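Local coordinates for protein L-lysine 6-monooxygenase (Pseudomonas syringae pv. tomato, PDB 5CQF) that probably hydroxylates the side-chain amine of L-lysine as an FAD- and NADPH-dependent monooxygenase of siderophore biosynthesis, at residues A[241-246]-A[290-294]; A[67-71]-A[285-289]; A[356-361]-A[373-377]. All coordinates share one frame. Numbering follows the deposited sequence.

Contact 1. Residues A[241-246]-A[290-294]; sequences FKLTQL and RQKLF
Residues 241-246 start as a short 3-10 turn (241-243), pass through Thr244 and extend into strand 245-246; residues 290-294 are a piece of helix 287-302. The two segments bury 278 Å² in all, and their backbones approach most closely at Phe241 and Arg290, whose CA atoms are 7.5 Å apart, so the contact is made largely through side chains.

Hydrogen bonds serve to shape each segment. Phe241 O accepts from both Thr244 N and Thr244 OG1, each at 3.2 Å, which closes the turn; Thr244 has chi1 p, which places OG1 for this bond. On the helix, Phe294 N to Arg290 O is 2.9 Å.

The main cross-contact is polar against apolar. Arg290, chi1 to chi3 all m, reaches toward the 3-10 turn, and its guanidinium lays one face on Phe241 CB (3.7 Å from CZ of Arg290). NH2 of Arg290 lies 3.6 Å from Lys242 CG. Arg290 NE is 3.3 Å from Phe241 O, but the angle is too poor for a hydrogen bond.

Carbon-to-carbon contacts complete it. Phe241 CD2 meets Leu293 CD2 at 4.2 Å, an apolar pair; Leu246 CD2 reaches Arg290 CG at 4.4 Å, and the extended Lys242 brings CE to the ring edge of Phe294 (3.7 Å to CE1). Phe241 (chi1 m) continues away from the helix segment to Ala216 and Ser217 on helix 214-226, while Thr244 O accepts from Arg252 NH2 of the second subunit. Strand 245-246 pairs in parallel with strand 284-285, which leads directly into helix 287-302: the contact packs a subunit-interface turn and strand against a helix beside what is probably the Rossmann-type NADP-binding domain.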
loop_
_atom_site.group_PDB
_atom_site.type_symbol
_atom_site.label_atom_id
_atom_site.label_comp_id
_atom_site.label_asym_id
_atom_site.label_seq_id
_atom_site.Cartn_x
_atom_site.Cartn_y
_atom_site.Cartn_z
ATOM N N PHE A 241 4.070 21.272 6.230
ATOM C CA PHE A 241 4.413 19.920 5.870
ATOM C C PHE A 241 3.371 19.259 4.967
ATOM O O PHE A 241 3.734 18.436 4.137
ATOM C CB PHE A 241 4.572 19.075 7.140
ATOM C CG PHE A 241 5.783 19.405 7.965
ATOM C CD1 PHE A 241 7.031 19.392 7.418
ATOM C CD2 PHE A 241 5.661 19.651 9.313
ATOM C CE1 PHE A 241 8.148 19.636 8.182
ATOM C CE2 PHE A 241 6.775 19.885 10.094
ATOM C CZ PHE A 241 8.028 19.880 9.522
ATOM N N LYS A 242 2.094 19.620 5.096
ATOM C CA LYS A 242 1.024 18.934 4.321
ATOM C C LYS A 242 1.074 19.211 2.822
ATOM O O LYS A 242 0.455 18.495 2.013
ATOM C CB LYS A 242 -0.367 19.300 4.847
ATOM C CG LYS A 242 -0.700 18.626 6.165
ATOM C CD LYS A 242 -1.785 19.386 6.923
ATOM C CE LYS A 242 -2.309 18.570 8.103
ATOM N NZ LYS A 242 -2.390 19.372 9.361
ATOM N N LEU A 243 1.792 20.268 2.459
ATOM C CA LEU A 243 1.971 20.604 1.063
ATOM C C LEU A 243 3.419 20.414 0.557
ATOM O O LEU A 243 3.699 20.780 -0.576
ATOM C CB LEU A 243 1.425 22.022 0.782
ATOM C CG LEU A 243 -0.114 22.115 0.744
ATOM C CD1 LEU A 243 -0.606 23.562 0.817
ATOM C CD2 LEU A 243 -0.693 21.439 -0.493
ATOM N N THR A 244 4.311 19.795 1.339
ATOM C CA THR A 244 5.626 19.427 0.792
ATOM C C THR A 244 5.538 18.337 -0.278
ATOM O O THR A 244 4.571 17.560 -0.345
ATOM C CB THR A 244 6.634 18.892 1.837
ATOM O OG1 THR A 244 6.241 17.574 2.282
ATOM C CG2 THR A 244 6.827 19.903 3.003
ATOM N N GLN A 245 6.580 18.271 -1.106
ATOM C CA GLN A 245 6.665 17.223 -2.088
ATOM C C GLN A 245 6.893 15.895 -1.350
ATOM O O GLN A 245 7.545 15.850 -0.303
ATOM C CB GLN A 245 7.728 17.548 -3.157
ATOM C CG GLN A 245 7.319 18.702 -4.121
ATOM C CD GLN A 245 6.585 18.311 -5.446
ATOM O OE1 GLN A 245 6.040 19.184 -6.136
ATOM N NE2 GLN A 245 6.601 17.032 -5.822
ATOM N N LEU A 246 6.290 14.835 -1.865
ATOM C CA LEU A 246 6.495 13.505 -1.342
ATOM C C LEU A 246 7.713 12.877 -2.029
ATOM O O LEU A 246 7.718 12.656 -3.241
ATOM C CB LEU A 246 5.234 12.648 -1.517
ATOM C CG LEU A 246 4.027 13.188 -0.721
ATOM C CD1 LEU A 246 2.711 12.675 -1.292
ATOM C CD2 LEU A 246 4.112 12.855 0.765
ATOM N N ARG A 290 6.195 11.673 6.685
ATOM C CA ARG A 290 4.980 12.483 6.751
ATOM C C ARG A 290 3.860 11.701 7.404
ATOM O O ARG A 290 3.159 12.210 8.262
ATOM C CB ARG A 290 4.511 12.907 5.352
ATOM C CG ARG A 290 5.138 14.183 4.820
ATOM C CD ARG A 290 4.883 15.402 5.723
ATOM N NE ARG A 290 3.451 15.687 5.985
ATOM C CZ ARG A 290 2.865 15.757 7.194
ATOM N NH1 ARG A 290 3.550 15.543 8.323
ATOM N NH2 ARG A 290 1.569 16.043 7.270
ATOM N N GLN A 291 3.692 10.461 6.962
ATOM C CA GLN A 291 2.657 9.604 7.498
ATOM C C GLN A 291 2.853 9.375 8.989
ATOM O O GLN A 291 1.902 9.412 9.744
ATOM C CB GLN A 291 2.599 8.285 6.704
ATOM C CG GLN A 291 1.739 7.156 7.279
ATOM C CD GLN A 291 0.277 7.535 7.495
ATOM O OE1 GLN A 291 -0.248 8.445 6.840
ATOM N NE2 GLN A 291 -0.394 6.834 8.435
ATOM N N LYS A 292 4.077 9.154 9.437
ATOM C CA LYS A 292 4.302 8.867 10.870
ATOM C C LYS A 292 3.902 10.076 11.706
ATOM O O LYS A 292 3.233 9.950 12.757
ATOM C CB LYS A 292 5.762 8.468 11.147
ATOM C CG LYS A 292 5.998 6.966 11.111
ATOM C CD LYS A 292 7.368 6.586 10.562
ATOM C CE LYS A 292 8.480 6.763 11.574
ATOM N NZ LYS A 292 9.805 7.044 10.921
ATOM N N LEU A 293 4.309 11.248 11.230
ATOM C CA LEU A 293 4.046 12.482 11.964
ATOM C C LEU A 293 2.571 12.778 11.957
ATOM O O LEU A 293 1.996 12.994 13.000
ATOM C CB LEU A 293 4.858 13.653 11.412
ATOM C CG LEU A 293 4.559 15.003 12.067
ATOM C CD1 LEU A 293 4.809 14.982 13.566
ATOM C CD2 LEU A 293 5.429 16.036 11.413
ATOM N N PHE A 294 1.932 12.722 10.803
ATOM C CA PHE A 294 0.478 12.997 10.736
ATOM C C PHE A 294 -0.366 11.988 11.562
ATOM O O PHE A 294 -1.295 12.363 12.294
ATOM C CB PHE A 294 0.050 13.030 9.259
ATOM C CG PHE A 294 -1.385 13.373 9.052
ATOM C CD1 PHE A 294 -1.802 14.713 8.962
ATOM C CD2 PHE A 294 -2.339 12.370 8.952
ATOM C CE1 PHE A 294 -3.155 15.023 8.784
ATOM C CE2 PHE A 294 -3.694 12.679 8.791
ATOM C CZ PHE A 294 -4.098 14.003 8.701
#

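Contact 2. Residues A[67-71]-A[285-289]; sequences TDINH and IDPDE
Asn70 and Asp286 carry the largest buried areas, 66 and 65 Å² of the contact, and Asp68 follows with 39 Å². Residues 67-71 are irregular loop; 285-289 leave a strand at Ile285 and enter helix 287-302. The backbones are closest at Asp68 and Asp286, with CA atoms 5.1 Å apart.

Asn70, chi1 t, sends ND2 to Asp286 OD1 at 2.9 Å (158°), and the same ND2 packs 3.6 Å from Pro287 CG. Asp286, also chi1 t, uses that OD1 twice, since it accepts from Asp288 N at 2.9 Å. Asp286 OD2 takes a short 2.4 Å hydrogen bond from water 1, which accepts from Ile69 N at 2.9 Å.

Asp68 (chi1 t) turns OD1 onto Asn70 N at 2.9 Å, an Asx turn that sets the loop; this OD1 lies 3.2 Å from Asp286 CB and 3.7 Å from Asp286 OD2, a like-charge approach. Asp68 OD2 accepts from Gln248 N and Asn251 ND2. The contact is a helix N-cap, made by Asp286 and bound by an asparagine from a distant loop.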
loop_
_atom_site.group_PDB
_atom_site.type_symbol
_atom_site.label_atom_id
_atom_site.label_comp_id
_atom_site.label_asym_id
_atom_site.label_seq_id
_atom_site.Cartn_x
_atom_site.Cartn_y
_atom_site.Cartn_z
ATOM N N THR A 67 17.750 12.224 5.657
ATOM C CA THR A 67 17.836 11.626 4.329
ATOM C C THR A 67 16.665 10.684 4.017
ATOM O O THR A 67 16.338 9.814 4.808
ATOM C CB THR A 67 19.173 10.898 4.139
ATOM O OG1 THR A 67 20.231 11.797 4.499
ATOM C CG2 THR A 67 19.334 10.465 2.667
ATOM N N ASP A 68 16.050 10.885 2.849
ATOM C CA ASP A 68 14.935 10.058 2.384
ATOM C C ASP A 68 15.479 8.725 1.885
ATOM O O ASP A 68 16.096 8.654 0.822
ATOM C CB ASP A 68 14.146 10.790 1.279
ATOM C CG ASP A 68 12.999 9.979 0.723
ATOM O OD1 ASP A 68 12.660 8.940 1.331
ATOM O OD2 ASP A 68 12.419 10.376 -0.332
ATOM N N ILE A 69 15.269 7.682 2.678
ATOM C CA ILE A 69 15.734 6.310 2.343
ATOM C C ILE A 69 14.566 5.478 1.858
ATOM O O ILE A 69 14.617 4.255 1.846
ATOM C CB ILE A 69 16.477 5.562 3.525
ATOM C CG1 ILE A 69 15.755 5.651 4.880
ATOM C CG2 ILE A 69 17.865 6.129 3.739
ATOM C CD1 ILE A 69 14.439 4.932 4.963
ATOM N N ASN A 70 13.506 6.145 1.435
ATOM C CA ASN A 70 12.362 5.449 0.866
ATOM C C ASN A 70 12.655 5.322 -0.639
ATOM O O ASN A 70 12.133 6.067 -1.487
ATOM C CB ASN A 70 11.077 6.200 1.199
ATOM C CG ASN A 70 9.839 5.476 0.747
ATOM O OD1 ASN A 70 9.900 4.577 -0.062
ATOM N ND2 ASN A 70 8.701 5.897 1.245
ATOM N N HIS A 71 13.588 4.410 -0.923
ATOM C CA HIS A 71 14.004 4.071 -2.269
ATOM C C HIS A 71 14.310 2.579 -2.371
ATOM O O HIS A 71 14.421 1.843 -1.375
ATOM C CB HIS A 71 15.201 4.910 -2.723
ATOM C CG HIS A 71 16.421 4.768 -1.880
ATOM N ND1 HIS A 71 17.125 3.586 -1.777
ATOM C CD2 HIS A 71 17.098 5.673 -1.136
ATOM C CE1 HIS A 71 18.174 3.765 -0.991
ATOM N NE2 HIS A 71 18.191 5.026 -0.596
ATOM N N ILE A 285 9.859 15.238 1.388
ATOM C CA ILE A 285 9.924 14.461 2.609
ATOM C C ILE A 285 9.465 13.037 2.315
ATOM O O ILE A 285 8.463 12.846 1.612
ATOM C CB ILE A 285 9.028 15.099 3.677
ATOM C CG1 ILE A 285 9.560 16.487 4.040
ATOM C CG2 ILE A 285 8.965 14.234 4.927
ATOM C CD1 ILE A 285 8.641 17.240 4.979
ATOM N N ASP A 286 10.239 12.051 2.794
ATOM C CA ASP A 286 9.859 10.623 2.717
ATOM C C ASP A 286 8.383 10.524 3.067
ATOM O O ASP A 286 8.019 10.971 4.154
ATOM C CB ASP A 286 10.699 9.832 3.739
ATOM C CG ASP A 286 10.390 8.331 3.770
ATOM O OD1 ASP A 286 9.380 7.890 3.183
ATOM O OD2 ASP A 286 11.197 7.589 4.404
ATOM N N PRO A 287 7.527 9.978 2.153
ATOM C CA PRO A 287 6.093 9.863 2.457
ATOM C C PRO A 287 5.799 9.070 3.725
ATOM O O PRO A 287 4.837 9.354 4.374
ATOM C CB PRO A 287 5.485 9.179 1.211
ATOM C CG PRO A 287 6.640 8.716 0.379
ATOM C CD PRO A 287 7.841 9.532 0.782
ATOM N N ASP A 288 6.633 8.107 4.109
ATOM C CA ASP A 288 6.414 7.396 5.400
ATOM C C ASP A 288 6.717 8.264 6.603
ATOM O O ASP A 288 6.112 8.073 7.654
ATOM C CB ASP A 288 7.207 6.086 5.505
ATOM C CG ASP A 288 6.884 5.124 4.388
ATOM O OD1 ASP A 288 5.778 5.215 3.792
ATOM O OD2 ASP A 288 7.755 4.270 4.087
ATOM N N GLU A 289 7.638 9.212 6.462
ATOM C CA GLU A 289 7.909 10.166 7.545
ATOM C C GLU A 289 6.725 11.116 7.766
ATOM O O GLU A 289 6.290 11.310 8.906
ATOM C CB GLU A 289 9.182 10.958 7.279
ATOM C CG GLU A 289 10.464 10.139 7.440
ATOM C CD GLU A 289 10.701 9.650 8.874
ATOM O OE1 GLU A 289 10.514 10.433 9.857
ATOM O OE2 GLU A 289 11.092 8.469 9.013
HETATM O O HOH W 1 13.479 8.345 4.845
#

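Contact 3. Residues A[356-361]-A[373-377]; sequences LIPPLL and DGGLL
Leu376 lays its side chain over Pro358 and Leu361, with CD2 3.3 Å from Pro358 CD and 3.9 Å from Leu361 CD1, while its CD1 lies 4.1 Å from Ile357 CG1. Its chi1 of -103° and chi2 of 33° fall between the usual wells. The motif beside it is an Asx turn at Asp373-Gly375, set against a loop carrying Pro358 and Pro359; both segments belong to the long connection between strands 345-348 and 393-396.

Residues 356-358 run as irregular loop and 359-361 wind into a 3-10 turn, in which Leu361 N donates to Pro358 O at 3.0 Å. Residues 373-377 form no regular helix or strand. The CA atoms of Leu356 and Gly375 are only 4.0 Å apart, and 307 Å² are buried altogether.

Such closeness depends on Gly375, where a CB would stand 2.6 Å from Leu356 O, a clash; the existing CA is 3.1 Å from that oxygen. Gly374 is needed for a different reason: at phi 84° and psi -20° a CB would jam against the carbonyl oxygen of Asp373. Ile357 (chi1 m, chi2 t) covers this bare backbone, with CG1 3.9 Å from Gly375 CA and CD1 3.8 Å from Gly374 O.

Leu356 (m, t) puts CD2 3.4 Å from Asp373 OD2, and Asp373 also forms a salt bridge with Arg402. Pro358 and Leu361 also pack on strand 163-166 of the five-stranded parallel sheet that also holds strand 16-19. Asp373, chi1 p, closes its turn by accepting Gly375 N on OD1 at 2.8 Å, and one bond links the two segments, from Leu376 N to Leu356 O, at 2.8 Å and 158°.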
loop_
_atom_site.group_PDB
_atom_site.type_symbol
_atom_site.label_atom_id
_atom_site.label_comp_id
_atom_site.label_asym_id
_atom_site.label_seq_id
_atom_site.Cartn_x
_atom_site.Cartn_y
_atom_site.Cartn_z
ATOM N N LEU A 356 30.816 28.892 -1.976
ATOM C CA LEU A 356 31.237 29.302 -3.318
ATOM C C LEU A 356 32.608 28.684 -3.543
ATOM O O LEU A 356 32.859 28.107 -4.590
ATOM C CB LEU A 356 31.269 30.841 -3.466
ATOM C CG LEU A 356 29.906 31.509 -3.251
ATOM C CD1 LEU A 356 29.999 33.016 -3.435
ATOM C CD2 LEU A 356 28.818 30.922 -4.156
ATOM N N ILE A 357 33.468 28.829 -2.535
ATOM C CA ILE A 357 34.770 28.204 -2.486
ATOM C C ILE A 357 34.901 27.551 -1.123
ATOM O O ILE A 357 34.883 28.243 -0.113
ATOM C CB ILE A 357 35.897 29.241 -2.604
ATOM C CG1 ILE A 357 35.857 29.890 -3.982
ATOM C CG2 ILE A 357 37.254 28.568 -2.380
ATOM C CD1 ILE A 357 36.844 31.027 -4.168
ATOM N N PRO A 358 35.042 26.225 -1.074
ATOM C CA PRO A 358 35.073 25.637 0.251
ATOM C C PRO A 358 36.234 26.194 1.046
ATOM O O PRO A 358 37.264 26.504 0.465
ATOM C CB PRO A 358 35.255 24.138 -0.018
ATOM C CG PRO A 358 34.860 23.929 -1.440
ATOM C CD PRO A 358 35.067 25.227 -2.150
ATOM N N PRO A 359 36.066 26.341 2.367
ATOM C CA PRO A 359 37.133 26.918 3.197
ATOM C C PRO A 359 38.462 26.205 3.028
ATOM O O PRO A 359 39.490 26.868 3.016
ATOM C CB PRO A 359 36.629 26.722 4.630
ATOM C CG PRO A 359 35.145 26.656 4.496
ATOM C CD PRO A 359 34.856 26.040 3.150
ATOM N N LEU A 360 38.446 24.873 2.910
ATOM C CA LEU A 360 39.695 24.104 2.762
ATOM C C LEU A 360 40.490 24.448 1.500
ATOM O O LEU A 360 41.671 24.168 1.431
ATOM C CB LEU A 360 39.436 22.587 2.814
ATOM C CG LEU A 360 39.114 21.982 4.187
ATOM C CD1 LEU A 360 38.911 20.477 4.080
ATOM C CD2 LEU A 360 40.204 22.295 5.202
ATOM N N LEU A 361 39.852 25.048 0.505
ATOM C CA LEU A 361 40.550 25.466 -0.698
ATOM C C LEU A 361 40.961 26.947 -0.689
ATOM O O LEU A 361 41.400 27.464 -1.714
ATOM C CB LEU A 361 39.672 25.157 -1.912
ATOM C CG LEU A 361 39.444 23.666 -2.106
ATOM C CD1 LEU A 361 38.521 23.420 -3.276
ATOM C CD2 LEU A 361 40.753 22.949 -2.337
ATOM N N ASP A 373 29.921 33.552 -9.969
ATOM C CA ASP A 373 29.774 34.137 -8.641
ATOM C C ASP A 373 31.114 34.213 -7.882
ATOM O O ASP A 373 31.139 34.437 -6.671
ATOM C CB ASP A 373 28.714 33.362 -7.845
ATOM C CG ASP A 373 29.030 31.885 -7.754
ATOM O OD1 ASP A 373 30.205 31.512 -8.033
ATOM O OD2 ASP A 373 28.096 31.105 -7.450
ATOM N N GLY A 374 32.220 34.034 -8.594
ATOM C CA GLY A 374 33.542 33.981 -7.968
ATOM C C GLY A 374 33.894 32.609 -7.422
ATOM O O GLY A 374 35.073 32.308 -7.223
ATOM N N GLY A 375 32.889 31.763 -7.192
ATOM C CA GLY A 375 33.125 30.426 -6.657
ATOM C C GLY A 375 33.751 29.428 -7.627
ATOM O O GLY A 375 34.190 29.773 -8.722
ATOM N N LEU A 376 33.752 28.167 -7.213
ATOM C CA LEU A 376 34.371 27.097 -7.970
ATOM C C LEU A 376 33.640 26.873 -9.265
ATOM O O LEU A 376 32.428 26.965 -9.306
ATOM C CB LEU A 376 34.378 25.792 -7.165
ATOM C CG LEU A 376 35.681 25.318 -6.504
ATOM C CD1 LEU A 376 36.573 26.456 -6.044
ATOM C CD2 LEU A 376 35.362 24.374 -5.340
ATOM N N LEU A 377 34.402 26.569 -10.310
ATOM C CA LEU A 377 33.863 26.240 -11.615
ATOM C C LEU A 377 34.012 24.735 -11.827
ATOM O O LEU A 377 35.106 24.216 -12.000
ATOM C CB LEU A 377 34.606 27.020 -12.695
ATOM C CG LEU A 377 34.108 26.884 -14.137
ATOM C CD1 LEU A 377 32.601 27.092 -14.264
ATOM C CD2 LEU A 377 34.866 27.906 -14.987
#

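Overall arrangement
Contacts 1 and 2 form one neighbourhood, their centres 10 Å apart, and both use helix 287-302. They touch directly: Gln245 O lies 2.9 Å from Ile285 N, probably a hydrogen bond, and Ile285 CD1 packs 3.6 Å from Phe241 CD1. Along the sequence their segments alternate. Contact 3 is separate, its centre 35 Å from that of contact 1 and 31 Å from that of contact 2, on the opposite side of the chain's centre. It rests on the sheet containing strand 16-19, whose glycine-rich turn is consistent with FAD binding, whereas contact 1 borders helix 214-226 beside the second Rossmann-type pattern, probably for NADPH.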